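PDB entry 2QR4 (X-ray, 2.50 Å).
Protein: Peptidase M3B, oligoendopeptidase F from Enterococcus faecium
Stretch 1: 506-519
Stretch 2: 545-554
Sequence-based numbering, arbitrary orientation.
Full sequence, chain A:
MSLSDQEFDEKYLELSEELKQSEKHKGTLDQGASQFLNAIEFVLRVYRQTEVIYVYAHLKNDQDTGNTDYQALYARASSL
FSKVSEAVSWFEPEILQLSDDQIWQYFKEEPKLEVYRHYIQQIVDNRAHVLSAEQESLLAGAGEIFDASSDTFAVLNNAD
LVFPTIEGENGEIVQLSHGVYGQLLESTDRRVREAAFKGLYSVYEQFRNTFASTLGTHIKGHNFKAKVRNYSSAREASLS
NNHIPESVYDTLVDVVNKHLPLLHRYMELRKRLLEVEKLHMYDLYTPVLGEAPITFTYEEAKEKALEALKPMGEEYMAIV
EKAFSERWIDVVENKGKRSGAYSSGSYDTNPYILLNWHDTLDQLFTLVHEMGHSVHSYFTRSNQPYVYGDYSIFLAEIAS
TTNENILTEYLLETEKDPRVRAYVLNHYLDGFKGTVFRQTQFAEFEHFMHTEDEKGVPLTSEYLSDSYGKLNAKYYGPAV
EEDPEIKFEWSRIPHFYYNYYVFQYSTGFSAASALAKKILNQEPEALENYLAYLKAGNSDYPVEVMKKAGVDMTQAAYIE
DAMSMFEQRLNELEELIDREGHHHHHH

Stretch 1, residues 506-519: STGFSAASALAKKI
Stretch 2 545-554: VMKKAGVDMT

Packing of a helical segment (506-519), whose helix runs on at both ends, against the end of a second helix, begun before 545, and the loop that follows it (545-554) in oligoendopeptidase F from Enterococcus faecium. At the apolar centre, Val 551 (chi1 t, phi/psi -111/108) points its CA-to-CB bond toward the helix. Its CG2 lies 3.9 Å from Ala 514 CB and 4.0 Å from Leu 515 CD2, while its CG1 sits 4.4 Å from Ala 511 CB. Ala 511 and Ala 514 each offer Val 551 a methyl group; the CA atoms of Ala 511 and Val 551 are 6.6 Å apart. Leu 515 (chi1 m, chi2 t) leaves its backbone sideways, but its end turns inward, placing CD2 4.1 Å from Ala 549 CB and CD1 4.0 Å from SE of Met 546. Met 546, a selenomethionine (chi1 m, chi2 m, chi3 102°), likewise starts sideways and brings its end nearer, with SE 4.1 Å from Ala 511 CB. Toward the N-terminal end of the segment, the second selenomethionine, Met 553 (phi/psi -80/-6, chi1 m, chi2 t, chi3 149°), reaches Ala 511 and Thr 507 (chi1 p). Its CE is 3.2 Å from Ala 511 CB and 3.0 Å from Thr 507 O, both tight approaches, and 3.9 Å from Thr 507 CB; the CA atoms of Thr 507 and Met 553 are 7.5 Å apart. The loop therefore runs antiparallel to the helix in register, Val 551 opposite Ala 511 and Met 553 opposite Thr 507.

The backbone of 506-519 is helical throughout, with i+4 to i bonds such as Ala 511 N to Thr 507 O (2.8 Å) and Leu 515 N to Ala 511 O (2.9 Å). The second stretch is helical through Lys 548, passes Ala 549 at -86/2, and leaves helical geometry at Gly 550 (100/4). Gly 550 N to Lys 547 O (3.0 Å) and Val 551 N to Met 546 O (3.0 Å) close this Schellman motif. At these angles a CB on Gly 550 would jam against the preceding carbonyl oxygen and lie 3.3 Å from Lys 518 CE.

No hydrogen bond crosses between the stretches; methyl and selenium-bearing side chains meet by van der Waals contact. At the polar edge, Lys 518 (chi1 m, chi2 t, chi3 t, chi4 p) runs its methylenes toward the turn, CE lying 3.4 Å from Gly 550 O, and Leu 515 CD2 lies 3.6 Å from Ala 549 O. Away from the contact, Asp 552 OD1 (chi1 t) accepts bonds from Thr 554 N (3.0 Å) and, at a very short 2.4 Å, from Thr 554 OG1 (chi1 p).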

# COMPACT_ATOMS: atom_id res chain seq x y z
N SER A 506 5.50 -17.86 -21.71
CA SER A 506 6.53 -18.10 -22.71
C SER A 506 7.09 -19.52 -22.70
O SER A 506 7.45 -20.06 -23.74
CB SER A 506 7.67 -17.10 -22.53
OG SER A 506 7.15 -15.80 -22.38
N THR A 507 7.20 -20.11 -21.51
CA THR A 507 7.72 -21.47 -21.40
C THR A 507 6.66 -22.43 -21.91
O THR A 507 6.96 -23.41 -22.60
CB THR A 507 8.12 -21.86 -19.96
OG1 THR A 507 6.99 -21.73 -19.09
CG2 THR A 507 9.22 -20.96 -19.45
N GLY A 508 5.41 -22.10 -21.59
CA GLY A 508 4.26 -22.90 -22.02
C GLY A 508 4.09 -22.89 -23.52
O GLY A 508 3.86 -23.94 -24.13
N PHE A 509 4.20 -21.71 -24.12
CA PHE A 509 4.10 -21.56 -25.56
C PHE A 509 5.18 -22.37 -26.27
O PHE A 509 4.92 -23.08 -27.24
CB PHE A 509 4.24 -20.09 -25.94
CG PHE A 509 4.19 -19.83 -27.42
CD1 PHE A 509 3.03 -19.36 -28.02
CD2 PHE A 509 5.30 -20.04 -28.22
CE1 PHE A 509 2.97 -19.10 -29.38
CE2 PHE A 509 5.26 -19.79 -29.58
CZ PHE A 509 4.10 -19.32 -30.17
N SER A 510 6.41 -22.26 -25.77
CA SER A 510 7.53 -23.02 -26.30
C SER A 510 7.29 -24.52 -26.13
O SER A 510 7.55 -25.29 -27.06
CB SER A 510 8.83 -22.60 -25.62
OG SER A 510 9.16 -21.28 -26.02
N ALA A 511 6.77 -24.92 -24.98
CA ALA A 511 6.47 -26.33 -24.76
C ALA A 511 5.42 -26.78 -25.77
O ALA A 511 5.58 -27.81 -26.43
CB ALA A 511 6.00 -26.60 -23.34
N ALA A 512 4.36 -26.00 -25.91
CA ALA A 512 3.35 -26.37 -26.87
C ALA A 512 4.01 -26.57 -28.24
O ALA A 512 3.76 -27.57 -28.93
CB ALA A 512 2.26 -25.34 -26.93
N SER A 513 4.88 -25.64 -28.63
CA SER A 513 5.58 -25.75 -29.91
C SER A 513 6.38 -27.04 -30.07
O SER A 513 6.35 -27.66 -31.13
CB SER A 513 6.47 -24.53 -30.17
OG SER A 513 7.19 -24.71 -31.38
N ALA A 514 7.10 -27.43 -29.02
CA ALA A 514 7.87 -28.68 -29.02
C ALA A 514 6.98 -29.92 -29.10
O ALA A 514 7.34 -30.93 -29.71
CB ALA A 514 8.74 -28.77 -27.76
N LEU A 515 5.81 -29.84 -28.47
CA LEU A 515 4.87 -30.95 -28.49
C LEU A 515 4.17 -31.13 -29.84
O LEU A 515 3.94 -32.25 -30.27
CB LEU A 515 3.85 -30.80 -27.36
CG LEU A 515 4.38 -31.14 -25.97
CD1 LEU A 515 3.34 -30.83 -24.92
CD2 LEU A 515 4.80 -32.64 -25.92
N ALA A 516 3.83 -30.03 -30.51
CA ALA A 516 3.19 -30.13 -31.83
C ALA A 516 4.18 -30.67 -32.86
O ALA A 516 3.80 -31.44 -33.76
CB ALA A 516 2.64 -28.79 -32.28
N LYS A 517 5.44 -30.27 -32.72
CA LYS A 517 6.49 -30.67 -33.65
C LYS A 517 6.82 -32.16 -33.51
O LYS A 517 7.14 -32.82 -34.49
CB LYS A 517 7.74 -29.80 -33.48
CG LYS A 517 8.70 -29.83 -34.67
CD LYS A 517 9.82 -30.86 -34.48
CE LYS A 517 10.69 -30.51 -33.28
NZ LYS A 517 12.00 -31.21 -33.31
N LYS A 518 6.73 -32.69 -32.30
CA LYS A 518 6.91 -34.13 -32.09
C LYS A 518 5.75 -34.92 -32.67
O LYS A 518 5.93 -36.04 -33.17
CB LYS A 518 7.08 -34.48 -30.61
CG LYS A 518 8.45 -34.16 -30.06
CD LYS A 518 8.57 -34.54 -28.59
CE LYS A 518 9.93 -34.10 -28.05
NZ LYS A 518 10.22 -32.66 -28.33
N ILE A 519 4.54 -34.37 -32.56
CA ILE A 519 3.38 -35.06 -33.08
C ILE A 519 3.38 -35.00 -34.61
O ILE A 519 3.27 -36.03 -35.28
CB ILE A 519 2.06 -34.49 -32.54
CG1 ILE A 519 1.97 -34.70 -31.03
CG2 ILE A 519 0.87 -35.17 -33.21
CD1 ILE A 519 1.01 -33.74 -30.35
N VAL A 545 6.03 -33.44 -15.46
CA VAL A 545 4.98 -33.78 -16.40
C VAL A 545 5.51 -33.53 -17.82
O VAL A 545 5.52 -34.44 -18.66
CB VAL A 545 3.70 -32.97 -16.14
CG1 VAL A 545 2.84 -32.87 -17.40
CG2 VAL A 545 2.93 -33.59 -15.00
N MSE A 546 5.99 -32.32 -18.07
CA MSE A 546 6.58 -31.97 -19.36
C MSE A 546 7.76 -32.87 -19.75
O MSE A 546 7.83 -33.34 -20.89
CB MSE A 546 7.00 -30.49 -19.37
CG MSE A 546 5.87 -29.53 -19.69
SE MSE A 546 4.91 -29.98 -21.35
CE MSE A 546 3.32 -30.81 -20.60
N LYS A 547 8.66 -33.12 -18.81
CA LYS A 547 9.80 -34.02 -19.04
C LYS A 547 9.34 -35.41 -19.52
O LYS A 547 9.91 -35.97 -20.45
CB LYS A 547 10.63 -34.14 -17.76
CG LYS A 547 12.11 -34.41 -17.96
CD LYS A 547 12.89 -33.94 -16.73
CE LYS A 547 14.38 -34.24 -16.84
NZ LYS A 547 14.69 -35.69 -16.65
N LYS A 548 8.30 -35.94 -18.88
CA LYS A 548 7.71 -37.22 -19.26
C LYS A 548 7.11 -37.18 -20.67
O LYS A 548 7.08 -38.19 -21.37
CB LYS A 548 6.66 -37.67 -18.24
CG LYS A 548 7.22 -38.58 -17.14
CD LYS A 548 6.20 -38.84 -16.02
CE LYS A 548 6.08 -37.64 -15.07
NZ LYS A 548 4.90 -37.72 -14.16
N ALA A 549 6.62 -36.01 -21.07
CA ALA A 549 6.05 -35.84 -22.40
C ALA A 549 7.12 -35.53 -23.44
O ALA A 549 6.80 -35.31 -24.61
CB ALA A 549 4.97 -34.77 -22.40
N GLY A 550 8.38 -35.49 -23.02
CA GLY A 550 9.50 -35.31 -23.94
C GLY A 550 10.09 -33.91 -24.04
O GLY A 550 11.00 -33.68 -24.84
N VAL A 551 9.59 -32.97 -23.23
CA VAL A 551 10.10 -31.60 -23.22
C VAL A 551 10.84 -31.28 -21.93
O VAL A 551 10.22 -31.13 -20.88
CB VAL A 551 8.96 -30.60 -23.37
CG1 VAL A 551 9.52 -29.17 -23.49
CG2 VAL A 551 8.12 -30.95 -24.57
N ASP A 552 12.16 -31.16 -22.00
CA ASP A 552 12.94 -30.81 -20.83
C ASP A 552 13.12 -29.31 -20.77
O ASP A 552 13.90 -28.74 -21.53
CB ASP A 552 14.30 -31.52 -20.84
CG ASP A 552 15.08 -31.29 -19.54
OD1 ASP A 552 14.76 -30.33 -18.80
OD2 ASP A 552 16.02 -32.07 -19.27
N MSE A 553 12.39 -28.67 -19.86
CA MSE A 553 12.33 -27.22 -19.77
C MSE A 553 13.52 -26.57 -19.07
O MSE A 553 13.64 -25.34 -19.02
CB MSE A 553 11.02 -26.80 -19.10
CG MSE A 553 9.82 -26.88 -20.03
SE MSE A 553 8.20 -26.35 -19.09
CE MSE A 553 7.17 -25.57 -20.54
N THR A 554 14.41 -27.41 -18.53
CA THR A 554 15.63 -26.93 -17.91
C THR A 554 16.66 -26.63 -18.99
O THR A 554 17.65 -25.93 -18.73
CB THR A 554 16.23 -27.97 -16.95
OG1 THR A 554 16.50 -29.17 -17.67
CG2 THR A 554 15.28 -28.29 -15.81